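Long-range contact in 3-hydroxyacyl-thioester dehydratase X (Mycobacterium tuberculosis, PDB 4OOB), which hydrates trans-2-enoyl-CoA thioesters and dehydrates (3R)-3-hydroxyacyl-CoA in the reverse direction, with a preference for C8 to C12 chains: residues R34-A46 / H70-V83. Residues are numbered along the deposited sequence; the frame is centred on the assembly and turned at random.
Sequences RYGNQVPLTYPFA and HTENHITQYRPIAV
Q38 and A82 form a single antiparallel bridge, a non-hydrogen-bonded pair, in this hotdog-fold enzyme; it joins the loop entering helix 43-57 to the chain leaving strand 69-77. Two backbone hydrogen bonds flank the pair: V83 N to N37 O (2.9 Å, N-H...O angle 176°) and V39 N to I81 O (2.9 Å). V39, compact and branched at CB, fills the buried side, with CG2 on I81 CB and CG1 on V83 CG2. Q77 runs inward from its strand. Its CB touches L41 CD1 at 3.5 Å; CG lies anti to the backbone N (chi1 -178°), and the extended chain carries the amide past the same methyl, which CD meets at 3.7 Å. At the tip, NE2 donates to the carbonyl of D210, while OE1 lies 3.4 Å from L41 CD1 and accepts from a water. Glutamine thus offers L41 an aliphatic stem plus a buried donor and acceptor. The same L41 methyl also rests on I75 CG2, and P44 CG meets I81 CD1 where those side chains pass in opposite directions. The water accepts from I81 N at 2.8 Å and donates to Q77 OE1 and V39 O, both 2.9 Å away.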
loop_
_atom_site.group_PDB
_atom_site.type_symbol
_atom_site.label_atom_id
_atom_site.label_comp_id
_atom_site.label_asym_id
_atom_site.label_seq_id
_atom_site.Cartn_x
_atom_site.Cartn_y
_atom_site.Cartn_z
ATOM N N ARG A 34 -13.264 1.529 -8.656
ATOM C CA ARG A 34 -14.674 1.808 -8.839
ATOM C C ARG A 34 -15.202 2.440 -7.552
ATOM O O ARG A 34 -14.918 1.952 -6.489
ATOM C CB ARG A 34 -15.418 0.515 -9.148
ATOM C CG ARG A 34 -16.723 0.723 -9.904
ATOM C CD ARG A 34 -17.633 -0.495 -9.843
ATOM N NE ARG A 34 -18.412 -0.449 -8.615
ATOM C CZ ARG A 34 -19.658 0.012 -8.494
ATOM N NH1 ARG A 34 -20.347 0.460 -9.551
ATOM N NH2 ARG A 34 -20.241 0.008 -7.293
ATOM N N TYR A 35 -15.914 3.551 -7.653
ATOM C CA TYR A 35 -16.583 4.157 -6.532
ATOM C C TYR A 35 -17.983 3.575 -6.469
ATOM O O TYR A 35 -18.711 3.648 -7.448
ATOM C CB TYR A 35 -16.655 5.694 -6.683
ATOM C CG TYR A 35 -17.420 6.377 -5.553
ATOM C CD1 TYR A 35 -17.117 6.082 -4.213
ATOM C CD2 TYR A 35 -18.453 7.310 -5.806
ATOM C CE1 TYR A 35 -17.798 6.687 -3.173
ATOM C CE2 TYR A 35 -19.159 7.907 -4.759
ATOM C CZ TYR A 35 -18.827 7.591 -3.443
ATOM O OH TYR A 35 -19.468 8.145 -2.357
ATOM N N GLY A 36 -18.344 3.050 -5.307
ATOM C CA GLY A 36 -19.653 2.495 -5.036
ATOM C C GLY A 36 -20.026 2.429 -3.556
ATOM O O GLY A 36 -19.440 3.139 -2.694
ATOM N N ASN A 37 -21.023 1.598 -3.243
ATOM C CA ASN A 37 -21.462 1.437 -1.830
ATOM C C ASN A 37 -20.378 0.880 -0.927
ATOM O O ASN A 37 -20.335 1.281 0.234
ATOM C CB ASN A 37 -22.735 0.556 -1.675
ATOM C CG ASN A 37 -23.920 1.103 -2.445
ATOM O OD1 ASN A 37 -24.136 2.330 -2.561
ATOM N ND2 ASN A 37 -24.685 0.192 -3.017
ATOM N N GLN A 38 -19.543 -0.047 -1.446
ATOM C CA GLN A 38 -18.399 -0.604 -0.668
ATOM C C GLN A 38 -17.122 0.172 -0.944
ATOM O O GLN A 38 -16.778 0.426 -2.085
ATOM C CB GLN A 38 -17.991 -2.033 -1.006
ATOM C CG GLN A 38 -18.942 -2.971 -1.687
ATOM C CD GLN A 38 -19.786 -3.674 -0.708
ATOM O OE1 GLN A 38 -19.984 -4.891 -0.775
ATOM N NE2 GLN A 38 -20.296 -2.916 0.226
ATOM N N VAL A 39 -16.347 0.470 0.091
ATOM C CA VAL A 39 -15.023 1.031 -0.155
ATOM C C VAL A 39 -14.195 -0.023 -0.873
ATOM O O VAL A 39 -14.368 -1.222 -0.632
ATOM C CB VAL A 39 -14.305 1.475 1.132
ATOM C CG1 VAL A 39 -15.154 2.527 1.855
ATOM C CG2 VAL A 39 -13.999 0.291 2.027
ATOM N N PRO A 40 -13.297 0.428 -1.754
ATOM C CA PRO A 40 -12.314 -0.465 -2.342
ATOM C C PRO A 40 -11.478 -1.216 -1.307
ATOM O O PRO A 40 -11.147 -0.696 -0.269
ATOM C CB PRO A 40 -11.403 0.484 -3.121
ATOM C CG PRO A 40 -12.220 1.731 -3.341
ATOM C CD PRO A 40 -13.052 1.837 -2.100
ATOM N N LEU A 41 -11.109 -2.441 -1.643
ATOM C CA LEU A 41 -10.405 -3.342 -0.724
ATOM C C LEU A 41 -9.224 -2.693 -0.025
ATOM O O LEU A 41 -9.039 -2.905 1.145
ATOM C CB LEU A 41 -9.957 -4.593 -1.503
ATOM C CG LEU A 41 -9.085 -5.600 -0.780
ATOM C CD1 LEU A 41 -9.795 -6.265 0.392
ATOM C CD2 LEU A 41 -8.561 -6.647 -1.771
ATOM N N THR A 42 -8.428 -1.907 -0.759
ATOM C CA THR A 42 -7.220 -1.236 -0.208
ATOM C C THR A 42 -7.471 0.133 0.500
ATOM O O THR A 42 -6.553 0.712 1.065
ATOM C CB THR A 42 -6.176 -1.002 -1.350
ATOM O OG1 THR A 42 -6.789 -0.298 -2.451
ATOM C CG2 THR A 42 -5.632 -2.324 -1.828
ATOM N N TYR A 43 -8.711 0.646 0.450
ATOM C CA TYR A 43 -8.967 2.009 0.879
ATOM C C TYR A 43 -8.719 2.228 2.390
ATOM O O TYR A 43 -8.290 3.305 2.790
ATOM C CB TYR A 43 -10.381 2.482 0.471
ATOM C CG TYR A 43 -10.732 3.784 1.149
ATOM C CD1 TYR A 43 -10.230 4.963 0.662
ATOM C CD2 TYR A 43 -11.507 3.827 2.304
ATOM C CE1 TYR A 43 -10.481 6.151 1.290
ATOM C CE2 TYR A 43 -11.775 5.021 2.931
ATOM C CZ TYR A 43 -11.229 6.176 2.423
ATOM O OH TYR A 43 -11.433 7.422 2.988
ATOM N N PRO A 44 -9.004 1.204 3.223
ATOM C CA PRO A 44 -8.811 1.413 4.649
ATOM C C PRO A 44 -7.351 1.581 5.021
ATOM O O PRO A 44 -7.069 2.040 6.128
ATOM C CB PRO A 44 -9.419 0.151 5.293
ATOM C CG PRO A 44 -10.415 -0.295 4.302
ATOM C CD PRO A 44 -9.827 0.005 2.956
ATOM N N PHE A 45 -6.436 1.281 4.102
ATOM C CA PHE A 45 -5.072 1.711 4.306
ATOM C C PHE A 45 -5.022 3.232 4.419
ATOM O O PHE A 45 -4.423 3.771 5.360
ATOM C CB PHE A 45 -4.094 1.220 3.210
ATOM C CG PHE A 45 -2.674 1.668 3.441
ATOM C CD1 PHE A 45 -1.743 0.836 4.074
ATOM C CD2 PHE A 45 -2.250 2.905 3.028
ATOM C CE1 PHE A 45 -0.431 1.248 4.292
ATOM C CE2 PHE A 45 -0.939 3.343 3.270
ATOM C CZ PHE A 45 -0.019 2.501 3.868
ATOM N N ALA A 46 -5.589 3.937 3.457
ATOM C CA ALA A 46 -5.554 5.420 3.535
ATOM C C ALA A 46 -6.307 5.938 4.759
ATOM O O ALA A 46 -5.847 6.806 5.504
ATOM C CB ALA A 46 -6.090 6.045 2.268
ATOM N N HIS A 70 7.964 0.969 1.839
ATOM C CA HIS A 70 6.957 -0.034 2.077
ATOM C C HIS A 70 7.425 -1.364 1.392
ATOM O O HIS A 70 7.576 -1.455 0.171
ATOM C CB HIS A 70 5.608 0.481 1.541
ATOM C CG HIS A 70 4.440 -0.274 2.037
ATOM N ND1 HIS A 70 3.138 0.106 1.794
ATOM C CD2 HIS A 70 4.366 -1.397 2.773
ATOM C CE1 HIS A 70 2.315 -0.756 2.350
ATOM N NE2 HIS A 70 3.038 -1.691 2.928
ATOM N N THR A 71 7.607 -2.413 2.182
ATOM C CA THR A 71 8.113 -3.654 1.625
ATOM C C THR A 71 7.017 -4.700 1.415
ATOM O O THR A 71 7.104 -5.424 0.451
ATOM C CB THR A 71 9.210 -4.248 2.509
ATOM O OG1 THR A 71 8.731 -4.282 3.834
ATOM C CG2 THR A 71 10.528 -3.351 2.491
ATOM N N GLU A 72 5.990 -4.732 2.278
ATOM C CA GLU A 72 4.969 -5.765 2.279
ATOM C C GLU A 72 3.672 -5.295 2.881
ATOM O O GLU A 72 3.640 -4.454 3.802
ATOM C CB GLU A 72 5.429 -6.995 3.055
ATOM C CG GLU A 72 5.795 -8.143 2.139
ATOM C CD GLU A 72 6.311 -9.371 2.839
ATOM O OE1 GLU A 72 7.414 -9.808 2.439
ATOM O OE2 GLU A 72 5.623 -9.911 3.738
ATOM N N ASN A 73 2.590 -5.869 2.371
ATOM C CA ASN A 73 1.273 -5.551 2.857
ATOM C C ASN A 73 0.347 -6.723 2.722
ATOM O O ASN A 73 0.221 -7.270 1.614
ATOM C CB ASN A 73 0.678 -4.379 2.089
ATOM C CG ASN A 73 -0.258 -3.564 2.955
ATOM O OD1 ASN A 73 -1.498 -3.608 2.814
ATOM N ND2 ASN A 73 0.316 -2.846 3.874
ATOM N N HIS A 74 -0.308 -7.091 3.820
ATOM C CA HIS A 74 -1.239 -8.212 3.815
ATOM C C HIS A 74 -2.552 -7.724 4.372
ATOM O O HIS A 74 -2.630 -7.261 5.536
ATOM C CB HIS A 74 -0.730 -9.400 4.640
ATOM C CG HIS A 74 0.583 -9.910 4.175
ATOM N ND1 HIS A 74 0.703 -10.818 3.145
ATOM C CD2 HIS A 74 1.841 -9.593 4.555
ATOM C CE1 HIS A 74 1.983 -11.063 2.935
ATOM N NE2 HIS A 74 2.692 -10.314 3.763
ATOM N N ILE A 75 -3.576 -7.779 3.523
ATOM C CA ILE A 75 -4.906 -7.293 3.916
ATOM C C ILE A 75 -5.782 -8.519 3.950
ATOM O O ILE A 75 -5.785 -9.301 3.001
ATOM C CB ILE A 75 -5.451 -6.283 2.893
ATOM C CG1 ILE A 75 -4.816 -4.917 3.134
ATOM C CG2 ILE A 75 -6.979 -6.183 2.946
ATOM C CD1 ILE A 75 -4.910 -3.988 1.915
ATOM N N THR A 76 -6.493 -8.709 5.045
ATOM C CA THR A 76 -7.526 -9.742 5.078
ATOM C C THR A 76 -8.882 -9.075 5.298
ATOM O O THR A 76 -9.130 -8.557 6.372
ATOM C CB THR A 76 -7.248 -10.787 6.176
ATOM O OG1 THR A 76 -5.947 -11.370 5.955
ATOM C CG2 THR A 76 -8.270 -11.889 6.142
ATOM N N GLN A 77 -9.746 -9.075 4.267
ATOM C CA GLN A 77 -11.071 -8.509 4.399
ATOM C C GLN A 77 -12.081 -9.589 4.731
ATOM O O GLN A 77 -12.341 -10.409 3.883
ATOM C CB GLN A 77 -11.480 -7.786 3.097
ATOM C CG GLN A 77 -12.848 -7.117 3.159
ATOM C CD GLN A 77 -13.102 -6.252 1.938
ATOM O OE1 GLN A 77 -12.679 -5.097 1.845
ATOM N NE2 GLN A 77 -13.768 -6.825 0.991
ATOM N N TYR A 78 -12.694 -9.553 5.926
ATOM C CA TYR A 78 -13.712 -10.545 6.350
ATOM C C TYR A 78 -15.062 -10.165 5.800
ATOM O O TYR A 78 -15.855 -11.017 5.468
ATOM C CB TYR A 78 -13.762 -10.681 7.891
ATOM C CG TYR A 78 -12.428 -11.161 8.444
ATOM C CD1 TYR A 78 -12.059 -12.502 8.367
ATOM C CD2 TYR A 78 -11.524 -10.267 8.994
ATOM C CE1 TYR A 78 -10.821 -12.959 8.843
ATOM C CE2 TYR A 78 -10.275 -10.683 9.465
ATOM C CZ TYR A 78 -9.916 -12.037 9.386
ATOM O OH TYR A 78 -8.681 -12.443 9.826
ATOM N N ARG A 79 -15.340 -8.871 5.745
ATOM C CA ARG A 79 -16.480 -8.392 5.024
ATOM C C ARG A 79 -16.264 -6.969 4.583
ATOM O O ARG A 79 -15.597 -6.220 5.253
ATOM C CB ARG A 79 -17.759 -8.494 5.866
ATOM C CG ARG A 79 -17.730 -7.799 7.224
ATOM C CD ARG A 79 -19.065 -7.098 7.556
ATOM N NE ARG A 79 -18.980 -5.668 7.197
ATOM C CZ ARG A 79 -19.935 -4.748 7.349
ATOM N NH1 ARG A 79 -21.123 -5.049 7.860
ATOM N NH2 ARG A 79 -19.688 -3.499 6.971
ATOM N N PRO A 80 -16.869 -6.588 3.461
ATOM C CA PRO A 80 -16.787 -5.252 2.914
ATOM C C PRO A 80 -17.244 -4.188 3.867
ATOM O O PRO A 80 -18.152 -4.391 4.637
ATOM C CB PRO A 80 -17.765 -5.281 1.720
ATOM C CG PRO A 80 -17.901 -6.719 1.360
ATOM C CD PRO A 80 -17.698 -7.480 2.632
ATOM N N ILE A 81 -16.606 -3.047 3.786
ATOM C CA ILE A 81 -16.953 -1.912 4.610
ATOM C C ILE A 81 -17.742 -0.921 3.750
ATOM O O ILE A 81 -17.323 -0.559 2.646
ATOM C CB ILE A 81 -15.683 -1.242 5.158
ATOM C CG1 ILE A 81 -14.971 -2.188 6.131
ATOM C CG2 ILE A 81 -16.018 0.071 5.860
ATOM C CD1 ILE A 81 -13.562 -1.743 6.446
ATOM N N ALA A 82 -18.902 -0.525 4.256
ATOM C CA ALA A 82 -19.744 0.385 3.537
ATOM C C ALA A 82 -19.185 1.800 3.680
ATOM O O ALA A 82 -18.569 2.168 4.670
ATOM C CB ALA A 82 -21.204 0.298 4.003
ATOM N N VAL A 83 -19.345 2.564 2.620
ATOM C CA VAL A 83 -19.088 3.979 2.641
ATOM C C VAL A 83 -19.881 4.630 3.807
ATOM O O VAL A 83 -19.433 5.591 4.421
ATOM C CB VAL A 83 -19.470 4.489 1.247
ATOM C CG1 VAL A 83 -19.721 5.975 1.212
ATOM C CG2 VAL A 83 -18.383 4.095 0.271
HETATM O O HOH W 1 -14.667 -2.933 1.715
#